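DUF3863 domain-containing protein (PDB 3LM3) is of unknown function but probably acts on carbohydrates, as a glycoside hydrolase or a deacetylase. Local coordinates at residues R143-L157 with E164-Q176. Numbering follows the deposited sequence. Where two conformers were deposited one is given.
Sequences RPQSIMGGFLSADNL and ENIHVAHAVIWSQ
Bends at chi3 of Arg143 (64°) and chi2 of Glu164 (-71°) swing the two charged ends together, guanidinium and carboxylate planes 16° apart. Arg143 NH2 grips Glu164 twice: it meets OE1 at 2.7 Å, on the anti side of the carboxylate, and donates to the backbone O at 2.8 Å, on a lone pair in the carbonyl plane. Arg143 NE reaches water 1, which donates to Asn165 O, while Glu164 OE2 turns to Ser128. With an alanine at Arg143, Glu164 OE1 and the backbone O would probably lose the donor they share. Ile166 lays CG1 against Pro144 O and CG2 against Gln145 O.

Strands 146-148 and 168-172 run parallel, the first only weakly bonded, tied by His170 N to Ile147 O at 2.9 Å. On one face the selenomethionine Met148 folds its CE to 3.8 Å from His170 CB, crossing that side chain at about a right angle; His170 ND1 bonds Leu215 O. On the side of Ile147 and Ala169, Leu157 CD2 sits against Ala169 CB and also reaches Ala171 CB, itself 3.9 Å from Leu152 CB, closing the helix of this beta-alpha-beta unit onto the sheet. Just after strand 146-148, His170 O takes Gly150 N at 2.9 Å and, more weakly, Gly149 N. Charge and water thus join the partly exposed start of the contact, whereas backbone bonds and apolar packing carry its buried remainder.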
loop_
_atom_site.group_PDB
_atom_site.type_symbol
_atom_site.label_atom_id
_atom_site.label_comp_id
_atom_site.label_asym_id
_atom_site.label_seq_id
_atom_site.Cartn_x
_atom_site.Cartn_y
_atom_site.Cartn_z
ATOM N N ARG A 143 7.902 2.682 -20.839
ATOM C CA ARG A 143 6.864 1.880 -20.221
ATOM C C ARG A 143 7.052 1.945 -18.712
ATOM O O ARG A 143 8.177 1.877 -18.220
ATOM C CB ARG A 143 6.938 0.446 -20.696
ATOM C CG ARG A 143 6.692 0.292 -22.184
ATOM C CD ARG A 143 6.861 -1.110 -22.644
ATOM N NE ARG A 143 5.869 -1.984 -22.040
ATOM C CZ ARG A 143 4.625 -2.107 -22.449
ATOM N NH1 ARG A 143 4.164 -1.380 -23.464
ATOM N NH2 ARG A 143 3.827 -2.941 -21.809
ATOM N N PRO A 144 5.954 2.090 -17.956
ATOM C CA PRO A 144 6.105 2.101 -16.512
ATOM C C PRO A 144 6.563 0.735 -15.980
ATOM O O PRO A 144 6.378 -0.278 -16.658
ATOM C CB PRO A 144 4.696 2.472 -16.038
ATOM C CG PRO A 144 3.822 1.886 -17.030
ATOM C CD PRO A 144 4.542 2.122 -18.358
ATOM N N GLN A 145 7.148 0.708 -14.793
ATOM C CA GLN A 145 7.548 -0.546 -14.164
ATOM C C GLN A 145 6.469 -1.076 -13.219
ATOM O O GLN A 145 6.564 -2.217 -12.794
ATOM C CB GLN A 145 8.858 -0.364 -13.407
ATOM C CG GLN A 145 10.046 -0.150 -14.316
ATOM C CD GLN A 145 11.318 0.082 -13.536
ATOM O OE1 GLN A 145 11.416 1.061 -12.803
ATOM N NE2 GLN A 145 12.296 -0.815 -13.685
ATOM N N SER A 146 5.432 -0.280 -12.922
ATOM C CA SER A 146 4.328 -0.707 -12.044
ATOM C C SER A 146 3.023 -0.140 -12.563
ATOM O O SER A 146 3.044 0.762 -13.439
ATOM C CB SER A 146 4.552 -0.198 -10.610
ATOM O OG SER A 146 4.410 1.205 -10.526
ATOM N N ILE A 147 1.921 -0.678 -12.034
ATOM C CA ILE A 147 0.584 -0.098 -12.129
ATOM C C ILE A 147 0.101 0.152 -10.704
ATOM O O ILE A 147 0.301 -0.686 -9.822
ATOM C CB ILE A 147 -0.392 -1.074 -12.830
ATOM C CG1 ILE A 147 0.040 -1.287 -14.274
ATOM C CG2 ILE A 147 -1.870 -0.601 -12.763
ATOM C CD1 ILE A 147 -0.255 -0.123 -15.262
HETATM N N MSE A 148 -0.562 1.287 -10.480
HETATM C CA MSE A 148 -1.104 1.660 -9.167
HETATM C C MSE A 148 -2.553 1.214 -9.089
HETATM O O MSE A 148 -3.474 2.012 -9.253
HETATM C CB MSE A 148 -0.990 3.168 -8.920
HETATM C CG MSE A 148 0.447 3.701 -8.958
HETATM SE SE MSE A 148 1.695 2.867 -7.672
HETATM C CE MSE A 148 0.833 3.399 -6.027
ATOM N N GLY A 149 -2.746 -0.086 -8.906
ATOM C CA GLY A 149 -4.064 -0.680 -9.079
ATOM C C GLY A 149 -5.010 -0.610 -7.909
ATOM O O GLY A 149 -6.232 -0.489 -8.106
ATOM N N GLY A 150 -4.511 -0.805 -6.685
ATOM C CA GLY A 150 -5.404 -0.976 -5.512
ATOM C C GLY A 150 -6.090 -2.340 -5.605
ATOM O O GLY A 150 -5.418 -3.359 -5.539
ATOM N N PHE A 151 -7.408 -2.346 -5.692
ATOM C CA PHE A 151 -8.107 -3.596 -5.886
ATOM C C PHE A 151 -7.791 -4.098 -7.314
ATOM O O PHE A 151 -8.601 -3.752 -8.190
ATOM C CB PHE A 151 -9.630 -3.430 -5.606
ATOM C CG PHE A 151 -9.961 -3.330 -4.128
ATOM C CD1 PHE A 151 -9.687 -2.173 -3.422
ATOM C CD2 PHE A 151 -10.426 -4.420 -3.426
ATOM C CE1 PHE A 151 -9.967 -2.078 -2.049
ATOM C CE2 PHE A 151 -10.712 -4.324 -2.061
ATOM C CZ PHE A 151 -10.476 -3.164 -1.384
ATOM N N LEU A 152 -6.756 -4.894 -7.507
ATOM C CA LEU A 152 -6.647 -5.726 -8.722
ATOM C C LEU A 152 -6.969 -7.174 -8.326
ATOM O O LEU A 152 -6.930 -7.538 -7.144
ATOM C CB LEU A 152 -5.260 -5.637 -9.363
ATOM C CG LEU A 152 -4.810 -4.240 -9.835
ATOM C CD1 LEU A 152 -3.415 -4.270 -10.492
ATOM C CD2 LEU A 152 -5.828 -3.596 -10.794
ATOM N N SER A 153 -7.361 -7.976 -9.302
ATOM C CA SER A 153 -7.476 -9.418 -9.119
ATOM C C SER A 153 -6.179 -10.129 -9.512
ATOM O O SER A 153 -5.303 -9.599 -10.231
ATOM C CB SER A 153 -8.610 -9.973 -9.982
ATOM O OG SER A 153 -8.329 -9.792 -11.365
ATOM N N ALA A 154 -6.071 -11.379 -9.112
ATOM C CA ALA A 154 -4.947 -12.210 -9.525
ATOM C C ALA A 154 -4.824 -12.235 -11.047
ATOM O O ALA A 154 -3.709 -12.183 -11.604
ATOM C CB ALA A 154 -5.089 -13.632 -8.961
ATOM N N ASP A 155 -5.954 -12.322 -11.732
ATOM C CA ASP A 155 -5.897 -12.368 -13.183
ATOM C C ASP A 155 -5.323 -11.088 -13.790
ATOM O O ASP A 155 -4.623 -11.109 -14.818
ATOM C CB ASP A 155 -7.278 -12.635 -13.777
ATOM C CG ASP A 155 -7.233 -12.769 -15.261
ATOM O OD1 ASP A 155 -6.727 -13.802 -15.715
ATOM O OD2 ASP A 155 -7.660 -11.836 -15.965
ATOM N N ASN A 156 -5.599 -9.947 -13.161
ATOM C CA ASN A 156 -5.055 -8.684 -13.635
ATOM C C ASN A 156 -3.514 -8.679 -13.500
ATOM O O ASN A 156 -2.791 -8.134 -14.330
ATOM C CB ASN A 156 -5.609 -7.496 -12.850
ATOM C CG ASN A 156 -7.110 -7.324 -12.906
ATOM O OD1 ASN A 156 -7.681 -6.786 -11.943
ATOM N ND2 ASN A 156 -7.755 -7.693 -14.005
ATOM N N LEU A 157 -3.025 -9.251 -12.406
ATOM C CA LEU A 157 -1.578 -9.312 -12.171
ATOM C C LEU A 157 -0.878 -10.269 -13.128
ATOM O O LEU A 157 0.199 -9.973 -13.658
ATOM C CB LEU A 157 -1.340 -9.659 -10.703
ATOM C CG LEU A 157 -2.027 -8.713 -9.722
ATOM C CD1 LEU A 157 -1.821 -9.160 -8.281
ATOM C CD2 LEU A 157 -1.516 -7.306 -9.925
ATOM N N GLU A 164 1.860 -7.676 -20.661
ATOM C CA GLU A 164 2.464 -6.339 -20.710
ATOM C C GLU A 164 3.912 -6.284 -20.246
ATOM O O GLU A 164 4.540 -5.219 -20.283
ATOM C CB GLU A 164 1.591 -5.321 -19.950
ATOM C CG GLU A 164 0.228 -5.087 -20.601
ATOM C CD GLU A 164 0.285 -4.298 -21.917
ATOM O OE1 GLU A 164 1.357 -3.934 -22.426
ATOM O OE2 GLU A 164 -0.796 -4.042 -22.480
ATOM N N ASN A 165 4.458 -7.422 -19.809
ATOM C CA ASN A 165 5.813 -7.475 -19.298
ATOM C C ASN A 165 6.051 -6.415 -18.214
ATOM O O ASN A 165 7.103 -5.736 -18.175
ATOM C CB ASN A 165 6.815 -7.343 -20.462
ATOM C CG ASN A 165 8.221 -7.748 -20.083
ATOM O OD1 ASN A 165 8.447 -8.599 -19.212
ATOM N ND2 ASN A 165 9.192 -7.152 -20.771
ATOM N N ILE A 166 5.059 -6.268 -17.319
ATOM C CA ILE A 166 5.143 -5.378 -16.153
ATOM C C ILE A 166 5.018 -6.272 -14.947
ATOM O O ILE A 166 4.093 -7.064 -14.869
ATOM C CB ILE A 166 4.076 -4.286 -16.185
ATOM C CG1 ILE A 166 4.437 -3.263 -17.262
ATOM C CG2 ILE A 166 3.923 -3.650 -14.773
ATOM C CD1 ILE A 166 3.316 -2.258 -17.555
ATOM N N HIS A 167 5.989 -6.182 -14.037
ATOM C CA HIS A 167 6.180 -7.193 -13.006
ATOM C C HIS A 167 6.096 -6.605 -11.594
ATOM O O HIS A 167 6.520 -7.250 -10.642
ATOM C CB HIS A 167 7.503 -7.942 -13.203
ATOM C CG HIS A 167 7.573 -8.643 -14.519
ATOM N ND1 HIS A 167 6.968 -9.861 -14.742
ATOM C CD2 HIS A 167 8.130 -8.273 -15.696
ATOM C CE1 HIS A 167 7.180 -10.227 -16.002
ATOM N NE2 HIS A 167 7.839 -9.259 -16.615
ATOM N N VAL A 168 5.513 -5.407 -11.480
ATOM C CA VAL A 168 5.228 -4.816 -10.181
ATOM C C VAL A 168 3.830 -4.207 -10.246
ATOM O O VAL A 168 3.464 -3.584 -11.252
ATOM C CB VAL A 168 6.240 -3.713 -9.836
ATOM C CG1 VAL A 168 5.947 -3.094 -8.422
ATOM C CG2 VAL A 168 7.648 -4.264 -9.934
ATOM N N ALA A 169 3.038 -4.353 -9.182
ATOM C CA ALA A 169 1.821 -3.586 -9.079
ATOM C C ALA A 169 1.521 -3.271 -7.626
ATOM O O ALA A 169 1.710 -4.116 -6.746
ATOM C CB ALA A 169 0.602 -4.299 -9.706
ATOM N N HIS A 170 1.006 -2.065 -7.371
ATOM C CA HIS A 170 0.330 -1.807 -6.110
ATOM C C HIS A 170 -1.037 -2.449 -6.243
ATOM O O HIS A 170 -1.892 -1.952 -6.980
ATOM C CB HIS A 170 0.237 -0.314 -5.801
ATOM C CG HIS A 170 -0.854 0.044 -4.854
ATOM N ND1 HIS A 170 -1.023 -0.562 -3.624
ATOM C CD2 HIS A 170 -1.876 0.919 -4.990
ATOM C CE1 HIS A 170 -2.117 -0.063 -3.060
ATOM N NE2 HIS A 170 -2.652 0.834 -3.866
ATOM N N ALA A 171 -1.213 -3.593 -5.575
ATOM C CA ALA A 171 -2.452 -4.366 -5.568
ATOM C C ALA A 171 -2.706 -4.964 -4.174
ATOM O O ALA A 171 -3.298 -6.053 -4.029
ATOM C CB ALA A 171 -2.420 -5.439 -6.684
ATOM N N VAL A 172 -2.203 -4.298 -3.147
ATOM C CA VAL A 172 -2.411 -4.652 -1.705
ATOM C C VAL A 172 -2.877 -3.322 -1.116
ATOM O O VAL A 172 -2.167 -2.390 -1.200
ATOM C CB VAL A 172 -1.066 -5.125 -0.976
ATOM C CG1 VAL A 172 -1.201 -5.148 0.592
ATOM C CG2 VAL A 172 -0.518 -6.417 -1.517
ATOM N N ILE A 173 -4.106 -3.219 -0.570
ATOM C CA ILE A 173 -4.456 -2.066 0.324
ATOM C C ILE A 173 -4.491 -2.717 1.678
ATOM O O ILE A 173 -5.525 -3.179 2.182
ATOM C CB ILE A 173 -5.753 -1.237 -0.002
ATOM C CG1 ILE A 173 -5.673 -0.622 -1.414
ATOM C CG2 ILE A 173 -5.829 -0.041 0.921
ATOM C CD1 ILE A 173 -6.751 0.480 -1.744
ATOM N N TRP A 174 -3.300 -2.835 2.267
ATOM C CA TRP A 174 -3.096 -3.757 3.369
ATOM C C TRP A 174 -4.042 -3.480 4.519
ATOM O O TRP A 174 -4.139 -2.339 5.015
ATOM C CB TRP A 174 -1.643 -3.736 3.901
ATOM C CG TRP A 174 -1.473 -4.841 4.885
ATOM C CD1 TRP A 174 -1.368 -6.173 4.598
ATOM C CD2 TRP A 174 -1.528 -4.743 6.308
ATOM N NE1 TRP A 174 -1.327 -6.907 5.754
ATOM C CE2 TRP A 174 -1.434 -6.049 6.821
ATOM C CE3 TRP A 174 -1.650 -3.675 7.210
ATOM C CZ2 TRP A 174 -1.469 -6.308 8.181
ATOM C CZ3 TRP A 174 -1.682 -3.955 8.566
ATOM C CH2 TRP A 174 -1.586 -5.252 9.037
ATOM N N SER A 175 -4.746 -4.527 4.960
ATOM C CA SER A 175 -5.676 -4.520 6.087
ATOM C C SER A 175 -6.973 -3.792 5.862
ATOM O O SER A 175 -7.774 -3.715 6.763
ATOM C CB SER A 175 -5.060 -4.037 7.406
ATOM O OG SER A 175 -4.935 -2.626 7.518
ATOM N N GLN A 176 -7.222 -3.281 4.679
ATOM C CA GLN A 176 -8.435 -2.502 4.444
ATOM C C GLN A 176 -9.680 -3.355 4.695
ATOM O O GLN A 176 -9.836 -4.447 4.131
ATOM C CB GLN A 176 -8.459 -1.956 3.012
ATOM C CG GLN A 176 -9.831 -1.459 2.549
ATOM C CD GLN A 176 -10.464 -0.535 3.548
ATOM O OE1 GLN A 176 -11.694 -0.492 3.703
ATOM N NE2 GLN A 176 -9.635 0.187 4.263
HETATM O O HOH W 1 7.170 -3.359 -19.927
HETATM O O HOH W 2 8.033 -4.124 -14.012
#